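Local coordinates for hypothetical protein DUF871 (Enterococcus faecalis, PDB 2P0O) that is of unproven function but is probably a 6-phospho-N-acetylmuramidase that hydrolyses the glycosidic bond following MurNAc 6-phosphate in cell-wall fragments during recycling, at residues Ser252-Arg257 / Val305-Glu310; Lys256-Thr261 / Gly317-Thr322; Phe243-Ala248 / Pro347-Gly352. All coordinates share one frame; numbering follows the deposited sequence.

How the contacts relate
After the eight-stranded parallel barrel of the N-terminal half, strand 242-247 opens the C-terminal region, probably cyclophilin-like, and supplies Phe-243-Ala-248, the first half of contact 3. The chain then turns into the short helix 255-258, from which contacts 1 and 2 both start, sharing Lys-256 and Arg-257. Contact 1 closes a loop on strand 304-308 and contact 2 a slightly later one on strand 319-322, its neighbour in the antiparallel sheet; their centres are about 7 Å apart. These loops overlap, and both nest inside the long loop that contact 3 closes at Pro-347-Gly-352. Together they tie helix 255-258 to the four-stranded sheet, and strand 242-247 to the segment leading into strand 354-359.

Contact 1: residues Ser252-Arg257 / Val305-Glu310; sequences SRYLKR and VTIDNE
Ile-307 lies against Tyr-254 and Arg-257 with its two outer methyls, in the C-terminal region of the protein, where the start of helix 255-258 packs on strand 304-308 of the antiparallel sheet. A chi1 of -171° puts CG1 beside the carbonyl carbon and leaves CG2 between that carbon and the backbone N; CG2 thereby faces Tyr-254 CB at 4.0 Å, while CD1 faces Arg-257 CD at 3.6 Å. Tyr-254 and Arg-257 each cross the isoleucine at about a right angle. Contact with Tyr-254 is thus made at the root of the side chain, and the phenol end reaches beyond it, its OH hydrogen-bonded to the backbone N of Glu-293. Arg-257 likewise contributes its aliphatic stem, extended from CG to NE, leaving the guanidinium to a weak bond with the carbonyl of Ala-290. No hydrogen bond joins the two segments, so apolar packing carries the contact. Ile-319 and Ile-335, from the strands on either side of 304-308, also touch Ile-307. Tyr-254, at the N-cap position, is steadied by an ST turn in which its backbone N donates to Ser-252 OG at 2.9 Å, with an N-H...O angle of 159°.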
loop_
_atom_site.group_PDB
_atom_site.type_symbol
_atom_site.label_atom_id
_atom_site.label_comp_id
_atom_site.label_asym_id
_atom_site.label_seq_id
_atom_site.Cartn_x
_atom_site.Cartn_y
_atom_site.Cartn_z
ATOM N N SER A 252 8.759 18.203 26.984
ATOM C CA SER A 252 9.329 17.228 27.896
ATOM C C SER A 252 10.870 17.222 27.898
ATOM O O SER A 252 11.502 17.326 26.837
ATOM C CB SER A 252 8.806 15.843 27.527
ATOM O OG SER A 252 9.405 14.891 28.342
ATOM N N ARG A 253 11.457 17.080 29.086
ATOM C CA ARG A 253 12.891 16.806 29.232
ATOM C C ARG A 253 13.283 15.434 28.660
ATOM O O ARG A 253 14.462 15.169 28.437
ATOM C CB ARG A 253 13.298 16.873 30.709
ATOM C CG ARG A 253 14.619 16.116 31.066
ATOM C CD ARG A 253 15.081 16.246 32.540
ATOM N NE ARG A 253 15.047 17.641 32.978
ATOM C CZ ARG A 253 14.027 18.175 33.647
ATOM N NH1 ARG A 253 14.057 19.465 33.981
ATOM N NH2 ARG A 253 12.972 17.414 33.974
ATOM N N TYR A 254 12.305 14.572 28.420
ATOM C CA TYR A 254 12.597 13.219 27.975
ATOM C C TYR A 254 12.307 12.995 26.509
ATOM O O TYR A 254 12.354 11.851 26.032
ATOM C CB TYR A 254 11.882 12.199 28.866
ATOM C CG TYR A 254 12.234 12.455 30.296
ATOM C CD1 TYR A 254 13.558 12.310 30.737
ATOM C CD2 TYR A 254 11.286 12.939 31.193
ATOM C CE1 TYR A 254 13.918 12.592 32.061
ATOM C CE2 TYR A 254 11.640 13.226 32.523
ATOM C CZ TYR A 254 12.952 13.049 32.942
ATOM O OH TYR A 254 13.309 13.324 34.235
ATOM N N LEU A 255 12.031 14.077 25.789
ATOM C CA LEU A 255 11.706 13.967 24.374
ATOM C C LEU A 255 12.849 13.337 23.566
ATOM O O LEU A 255 12.605 12.447 22.745
ATOM C CB LEU A 255 11.269 15.312 23.777
ATOM C CG LEU A 255 10.820 15.317 22.298
ATOM C CD1 LEU A 255 9.643 14.413 22.000
ATOM C CD2 LEU A 255 10.540 16.743 21.775
ATOM N N LYS A 256 14.077 13.783 23.816
ATOM C CA LYS A 256 15.257 13.310 23.078
ATOM C C LYS A 256 15.574 11.853 23.333
ATOM O O LYS A 256 16.131 11.184 22.467
ATOM C CB LYS A 256 16.483 14.166 23.392
ATOM C CG LYS A 256 16.235 15.620 23.087
ATOM C CD LYS A 256 17.443 16.368 22.509
ATOM C CE LYS A 256 16.933 17.529 21.638
ATOM N NZ LYS A 256 15.708 17.082 20.841
ATOM N N ARG A 257 15.236 11.369 24.525
ATOM C CA ARG A 257 15.400 9.969 24.839
ATOM C C ARG A 257 14.485 9.144 23.989
ATOM O O ARG A 257 14.820 8.011 23.651
ATOM C CB ARG A 257 15.041 9.675 26.296
ATOM C CG ARG A 257 16.202 9.618 27.209
ATOM C CD ARG A 257 15.814 8.938 28.493
ATOM N NE ARG A 257 16.873 9.135 29.478
ATOM C CZ ARG A 257 17.284 8.216 30.347
ATOM N NH1 ARG A 257 18.273 8.518 31.196
ATOM N NH2 ARG A 257 16.717 7.003 30.376
ATOM N N VAL A 305 3.279 8.167 23.908
ATOM C CA VAL A 305 4.664 7.769 24.183
ATOM C C VAL A 305 5.045 8.121 25.608
ATOM O O VAL A 305 4.952 9.289 26.042
ATOM C CB VAL A 305 5.648 8.464 23.214
ATOM C CG1 VAL A 305 7.060 7.909 23.372
ATOM C CG2 VAL A 305 5.156 8.335 21.772
ATOM N N THR A 306 5.508 7.108 26.334
ATOM C CA THR A 306 5.736 7.210 27.773
ATOM C C THR A 306 7.119 6.719 28.163
ATOM O O THR A 306 7.742 5.908 27.447
ATOM C CB THR A 306 4.686 6.366 28.594
ATOM O OG1 THR A 306 4.956 4.973 28.430
ATOM C CG2 THR A 306 3.282 6.598 28.109
ATOM N N ILE A 307 7.594 7.196 29.310
ATOM C CA ILE A 307 8.805 6.663 29.912
ATOM C C ILE A 307 8.534 6.415 31.392
ATOM O O ILE A 307 7.969 7.285 32.088
ATOM C CB ILE A 307 10.066 7.593 29.658
ATOM C CG1 ILE A 307 11.354 6.912 30.103
ATOM C CG2 ILE A 307 9.927 8.982 30.336
ATOM C CD1 ILE A 307 12.609 7.573 29.550
ATOM N N ASP A 308 8.909 5.231 31.873
ATOM C CA ASP A 308 8.719 4.903 33.283
ATOM C C ASP A 308 9.633 5.758 34.161
ATOM O O ASP A 308 10.836 5.860 33.888
ATOM C CB ASP A 308 8.976 3.424 33.526
ATOM C CG ASP A 308 7.822 2.534 33.075
ATOM O OD1 ASP A 308 6.812 3.047 32.508
ATOM O OD2 ASP A 308 7.908 1.307 33.327
ATOM N N ASN A 309 9.079 6.403 35.193
ATOM C CA ASN A 309 9.932 7.243 36.042
ATOM C C ASN A 309 10.528 6.451 37.216
ATOM O O ASN A 309 10.350 5.222 37.281
ATOM C CB ASN A 309 9.237 8.560 36.470
ATOM C CG ASN A 309 7.958 8.333 37.283
ATOM O OD1 ASN A 309 7.957 7.614 38.292
ATOM N ND2 ASN A 309 6.865 8.967 36.850
ATOM N N GLU A 310 11.221 7.143 38.124
ATOM C CA GLU A 310 11.915 6.505 39.243
ATOM C C GLU A 310 10.967 5.770 40.206
ATOM O O GLU A 310 11.397 4.857 40.947
ATOM C CB GLU A 310 12.806 7.516 39.996
ATOM C CG GLU A 310 12.045 8.544 40.818
ATOM C CD GLU A 310 12.929 9.684 41.348
ATOM O OE1 GLU A 310 13.942 9.432 42.061
ATOM O OE2 GLU A 310 12.593 10.856 41.068
#

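Contact 2: residues Lys256-Thr261 / Gly317-Thr322; sequences KRILGT and GEIQVT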
loop_
_atom_site.group_PDB
_atom_site.type_symbol
_atom_site.label_atom_id
_atom_site.label_comp_id
_atom_site.label_asym_id
_atom_site.label_seq_id
_atom_site.Cartn_x
_atom_site.Cartn_y
_atom_site.Cartn_z
ATOM N N LYS A 256 14.077 13.783 23.816
ATOM C CA LYS A 256 15.257 13.310 23.078
ATOM C C LYS A 256 15.574 11.853 23.333
ATOM O O LYS A 256 16.131 11.184 22.467
ATOM C CB LYS A 256 16.483 14.166 23.392
ATOM C CG LYS A 256 16.235 15.620 23.087
ATOM C CD LYS A 256 17.443 16.368 22.509
ATOM C CE LYS A 256 16.933 17.529 21.638
ATOM N NZ LYS A 256 15.708 17.082 20.841
ATOM N N ARG A 257 15.236 11.369 24.525
ATOM C CA ARG A 257 15.400 9.969 24.839
ATOM C C ARG A 257 14.485 9.144 23.989
ATOM O O ARG A 257 14.820 8.011 23.651
ATOM C CB ARG A 257 15.041 9.675 26.296
ATOM C CG ARG A 257 16.202 9.618 27.209
ATOM C CD ARG A 257 15.814 8.938 28.493
ATOM N NE ARG A 257 16.873 9.135 29.478
ATOM C CZ ARG A 257 17.284 8.216 30.347
ATOM N NH1 ARG A 257 18.273 8.518 31.196
ATOM N NH2 ARG A 257 16.717 7.003 30.376
ATOM N N ILE A 258 13.304 9.669 23.683
ATOM C CA ILE A 258 12.371 8.840 22.940
ATOM C C ILE A 258 12.415 8.993 21.425
ATOM O O ILE A 258 11.939 8.114 20.724
ATOM C CB ILE A 258 10.903 8.791 23.537
ATOM C CG1 ILE A 258 9.866 9.657 22.796
ATOM C CG2 ILE A 258 10.859 8.876 25.096
ATOM C CD1 ILE A 258 10.264 10.784 22.094
ATOM N N LEU A 259 12.968 10.093 20.933
ATOM C CA LEU A 259 13.166 10.269 19.493
ATOM C C LEU A 259 14.278 9.310 19.032
ATOM O O LEU A 259 15.248 9.112 19.752
ATOM C CB LEU A 259 13.530 11.726 19.180
ATOM C CG LEU A 259 12.422 12.798 19.318
ATOM C CD1 LEU A 259 12.991 14.185 19.190
ATOM C CD2 LEU A 259 11.248 12.608 18.313
ATOM N N GLY A 260 14.130 8.713 17.850
ATOM C CA GLY A 260 15.081 7.720 17.344
ATOM C C GLY A 260 14.452 6.346 17.118
ATOM O O GLY A 260 13.220 6.201 17.117
ATOM N N THR A 261 15.309 5.333 16.962
ATOM C CA THR A 261 14.890 3.968 16.658
ATOM C C THR A 261 14.723 3.121 17.905
ATOM O O THR A 261 15.599 3.086 18.759
ATOM C CB THR A 261 15.906 3.269 15.726
ATOM O OG1 THR A 261 16.019 4.033 14.535
ATOM C CG2 THR A 261 15.450 1.843 15.348
ATOM N N GLY A 317 12.744 4.084 33.161
ATOM C CA GLY A 317 13.365 4.268 31.868
ATOM C C GLY A 317 12.802 3.410 30.744
ATOM O O GLY A 317 13.163 3.604 29.591
ATOM N N GLU A 318 11.950 2.435 31.054
ATOM C CA GLU A 318 11.240 1.715 29.986
ATOM C C GLU A 318 10.418 2.688 29.161
ATOM O O GLU A 318 9.681 3.530 29.711
ATOM C CB GLU A 318 10.295 0.632 30.516
ATOM C CG GLU A 318 9.735 -0.210 29.338
ATOM C CD GLU A 318 9.063 -1.480 29.767
ATOM O OE1 GLU A 318 9.701 -2.276 30.478
ATOM O OE2 GLU A 318 7.894 -1.679 29.391
ATOM N N ILE A 319 10.550 2.560 27.852
ATOM C CA ILE A 319 9.819 3.410 26.909
ATOM C C ILE A 319 8.713 2.564 26.298
ATOM O O ILE A 319 8.949 1.426 25.848
ATOM C CB ILE A 319 10.771 4.034 25.828
ATOM C CG1 ILE A 319 11.785 4.978 26.487
ATOM C CG2 ILE A 319 10.003 4.796 24.735
ATOM C CD1 ILE A 319 13.063 5.240 25.673
ATOM N N GLN A 320 7.512 3.116 26.291
ATOM C CA GLN A 320 6.372 2.457 25.690
ATOM C C GLN A 320 5.598 3.407 24.777
ATOM O O GLN A 320 5.641 4.656 24.936
ATOM C CB GLN A 320 5.444 1.962 26.770
ATOM C CG GLN A 320 6.087 1.015 27.787
ATOM C CD GLN A 320 5.071 0.435 28.727
ATOM O OE1 GLN A 320 3.964 0.966 28.859
ATOM N NE2 GLN A 320 5.427 -0.644 29.388
ATOM N N VAL A 321 4.907 2.816 23.820
ATOM C CA VAL A 321 3.870 3.504 23.081
ATOM C C VAL A 321 2.608 2.677 23.311
ATOM O O VAL A 321 2.618 1.445 23.090
ATOM C CB VAL A 321 4.207 3.551 21.569
ATOM C CG1 VAL A 321 3.163 4.368 20.782
ATOM C CG2 VAL A 321 5.633 4.113 21.333
ATOM N N THR A 322 1.530 3.345 23.728
ATOM C CA THR A 322 0.252 2.673 23.951
ATOM C C THR A 322 -0.482 2.255 22.691
ATOM O O THR A 322 -0.577 3.031 21.720
ATOM C CB THR A 322 -0.683 3.434 24.937
ATOM O OG1 THR A 322 -1.081 4.708 24.411
ATOM C CG2 THR A 322 0.026 3.630 26.297
#
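This is a small, largely apolar contact between a helix end and a sheet, in which the end of the short helix 255-258 rests on the beginning of strand 319-322 within the C-terminal region. Ile-319 carries the strand side and uses two branches. Its CG2, anti to the backbone N, meets Ile-258 CG2 at 4.2 Å, methyl against methyl, with the two side chains at a slant to one another. Its CG1 is turned beside the backbone N (chi1 -64°), which sends CD1 toward the helix backbone, 3.9 Å from Arg-257 O. Ile-258 starts toward the strand, but its end leads away from it, and its CG1 packs on Val-305 CG1 of the adjacent strand 304-308. The NH2 end of Arg-257 lies loosely over Gly-317, whose N probably bonds Asp-308 O at the end of strand 304-308.

Within the strand segment, Gln-320 NE2 donates to Glu-318 OE2 at 2.7 Å, nearly straight at 167°. The donor arrives on the anti side of the carboxylate oxygen, 29° out of the carboxylate plane, whereas the acceptor lies close to the amide plane. Arg-274 pairs with the other oxygen of Glu-318 in a salt bridge. With no hydrogen bond across the segments, the contact implies burial of Ile-258 and Ile-319, while Glu-318 and Gln-320 pair with each other beside it.

Contact 3: residues Phe243-Ala248 / Pro347-Gly352; sequences FLLEVA and PLIKAG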
loop_
_atom_site.group_PDB
_atom_site.type_symbol
_atom_site.label_atom_id
_atom_site.label_comp_id
_atom_site.label_asym_id
_atom_site.label_seq_id
_atom_site.Cartn_x
_atom_site.Cartn_y
_atom_site.Cartn_z
ATOM N N PHE A 243 9.594 1.142 10.610
ATOM C CA PHE A 243 8.396 1.934 10.507
ATOM C C PHE A 243 8.681 3.343 11.024
ATOM O O PHE A 243 9.099 3.522 12.164
ATOM C CB PHE A 243 7.238 1.322 11.335
ATOM C CG PHE A 243 6.765 0.004 10.822
ATOM C CD1 PHE A 243 5.890 -0.065 9.708
ATOM C CD2 PHE A 243 7.195 -1.179 11.424
ATOM C CE1 PHE A 243 5.459 -1.300 9.208
ATOM C CE2 PHE A 243 6.760 -2.420 10.954
ATOM C CZ PHE A 243 5.893 -2.490 9.837
ATOM N N LEU A 244 8.409 4.335 10.192
ATOM C CA LEU A 244 8.745 5.702 10.500
ATOM C C LEU A 244 7.476 6.434 10.881
ATOM O O LEU A 244 6.535 6.492 10.079
ATOM C CB LEU A 244 9.414 6.344 9.281
ATOM C CG LEU A 244 9.931 7.781 9.365
ATOM C CD1 LEU A 244 11.093 7.875 10.372
ATOM C CD2 LEU A 244 10.348 8.338 8.005
ATOM N N LEU A 245 7.454 7.019 12.076
ATOM C CA LEU A 245 6.251 7.700 12.577
ATOM C C LEU A 245 6.612 9.038 13.192
ATOM O O LEU A 245 7.715 9.202 13.709
ATOM C CB LEU A 245 5.508 6.848 13.640
ATOM C CG LEU A 245 5.165 5.378 13.413
ATOM C CD1 LEU A 245 6.395 4.514 13.736
ATOM C CD2 LEU A 245 3.961 4.907 14.276
ATOM N N GLU A 246 5.679 9.985 13.137
ATOM C CA GLU A 246 5.842 11.324 13.737
ATOM C C GLU A 246 5.141 11.460 15.086
ATOM O O GLU A 246 4.131 10.799 15.345
ATOM C CB GLU A 246 5.339 12.410 12.785
ATOM C CG GLU A 246 6.365 12.850 11.769
ATOM C CD GLU A 246 5.835 13.873 10.744
ATOM O OE1 GLU A 246 4.669 14.344 10.851
ATOM O OE2 GLU A 246 6.625 14.233 9.832
ATOM N N VAL A 247 5.682 12.321 15.943
ATOM C CA VAL A 247 5.092 12.576 17.240
ATOM C C VAL A 247 4.822 14.050 17.358
ATOM O O VAL A 247 5.479 14.853 16.674
ATOM C CB VAL A 247 6.015 12.104 18.438
ATOM C CG1 VAL A 247 6.173 10.614 18.436
ATOM C CG2 VAL A 247 7.418 12.847 18.455
ATOM N N ALA A 248 3.860 14.414 18.212
ATOM C CA ALA A 248 3.534 15.824 18.456
ATOM C C ALA A 248 4.701 16.531 19.132
ATOM O O ALA A 248 5.446 15.896 19.865
ATOM C CB ALA A 248 2.266 15.954 19.341
ATOM N N PRO A 347 -0.603 -0.930 14.878
ATOM C CA PRO A 347 -0.863 -2.390 14.854
ATOM C C PRO A 347 0.018 -3.177 13.869
ATOM O O PRO A 347 -0.009 -4.404 13.886
ATOM C CB PRO A 347 -2.324 -2.503 14.404
ATOM C CG PRO A 347 -2.883 -1.106 14.363
ATOM C CD PRO A 347 -1.753 -0.145 14.378
ATOM N N LEU A 348 0.769 -2.486 13.005
ATOM C CA LEU A 348 1.661 -3.152 12.064
ATOM C C LEU A 348 2.976 -3.545 12.723
ATOM O O LEU A 348 3.750 -4.392 12.199
ATOM C CB LEU A 348 1.956 -2.254 10.861
ATOM C CG LEU A 348 0.736 -1.929 9.997
ATOM C CD1 LEU A 348 1.234 -1.233 8.748
ATOM C CD2 LEU A 348 -0.044 -3.228 9.666
ATOM N N ILE A 349 3.223 -2.933 13.875
ATOM C CA ILE A 349 4.489 -3.082 14.570
ATOM C C ILE A 349 4.363 -4.301 15.477
ATOM O O ILE A 349 3.788 -4.246 16.575
ATOM C CB ILE A 349 4.852 -1.818 15.339
ATOM C CG1 ILE A 349 4.973 -0.664 14.360
ATOM C CG2 ILE A 349 6.204 -1.957 16.038
ATOM C CD1 ILE A 349 5.082 0.654 15.036
ATOM N N LYS A 350 4.868 -5.399 14.964
ATOM C CA LYS A 350 4.806 -6.691 15.629
ATOM C C LYS A 350 5.997 -6.944 16.555
ATOM O O LYS A 350 6.924 -6.111 16.673
ATOM C CB LYS A 350 4.758 -7.818 14.576
ATOM C CG LYS A 350 3.357 -8.189 14.213
ATOM C CD LYS A 350 2.906 -7.591 12.920
ATOM C CE LYS A 350 1.460 -7.116 13.069
ATOM N NZ LYS A 350 0.537 -8.142 13.638
ATOM N N ALA A 351 5.948 -8.109 17.208
ATOM C CA ALA A 351 7.056 -8.641 17.990
ATOM C C ALA A 351 8.356 -8.480 17.172
ATOM O O ALA A 351 8.421 -8.886 16.002
ATOM C CB ALA A 351 6.798 -10.158 18.323
ATOM N N GLY A 352 9.371 -7.876 17.787
ATOM C CA GLY A 352 10.656 -7.679 17.152
ATOM C C GLY A 352 10.788 -6.633 16.070
ATOM O O GLY A 352 11.900 -6.398 15.621
#
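Phe-243 and Ile-349 bury the greater part of the surface in this contact, and Leu-348 adds most of the rest. Phe-243, second residue of strand 242-247, has its CB directed at the segment 347-352, and its ring lies along two consecutive residues there. At the inner end of the ring, CD2 approaches Ile-349 CG1 at 3.7 Å, and CG of the ring follows at 4.0 Å. At the far end, CE1 lies 4.0 Å from Leu-348 CB, and CZ comes to 3.7 Å of Leu-348 O. The approach of both partners to the ring is oblique.

The side chains of Phe-243 and Ile-349 run antiparallel, side by side, whereas Leu-348 crosses the phenylalanine at about a right angle. Ile-349 does not start out toward the strand. Its CG1 lies anti to the carbonyl carbon (chi1 -60°) and the chain continues extended, so that the tip swings nearer and CD1 reaches Leu-245 CD1 at 4.3 Å. Leu-245, two residues on from Phe-243, thus shares one face of the strand with it, and Ile-349 lies against both.

Residues of the barrel's helices also pack on the cluster: Phe-204 and Val-208 of helix 203-212 touch Phe-243, Val-208 also touches Leu-348, and the ring of Tyr-237 stacks on that of Phe-243. Ile-349 packs as well on Phe-355 of strand 354-359, which pairs in parallel with strand 242-247. No hydrogen bond spans the two segments. Such a cluster of aromatic and branched aliphatic side chains is consistent with a hydrophobic interface joining the TIM barrel to the C-terminal domain that follows it.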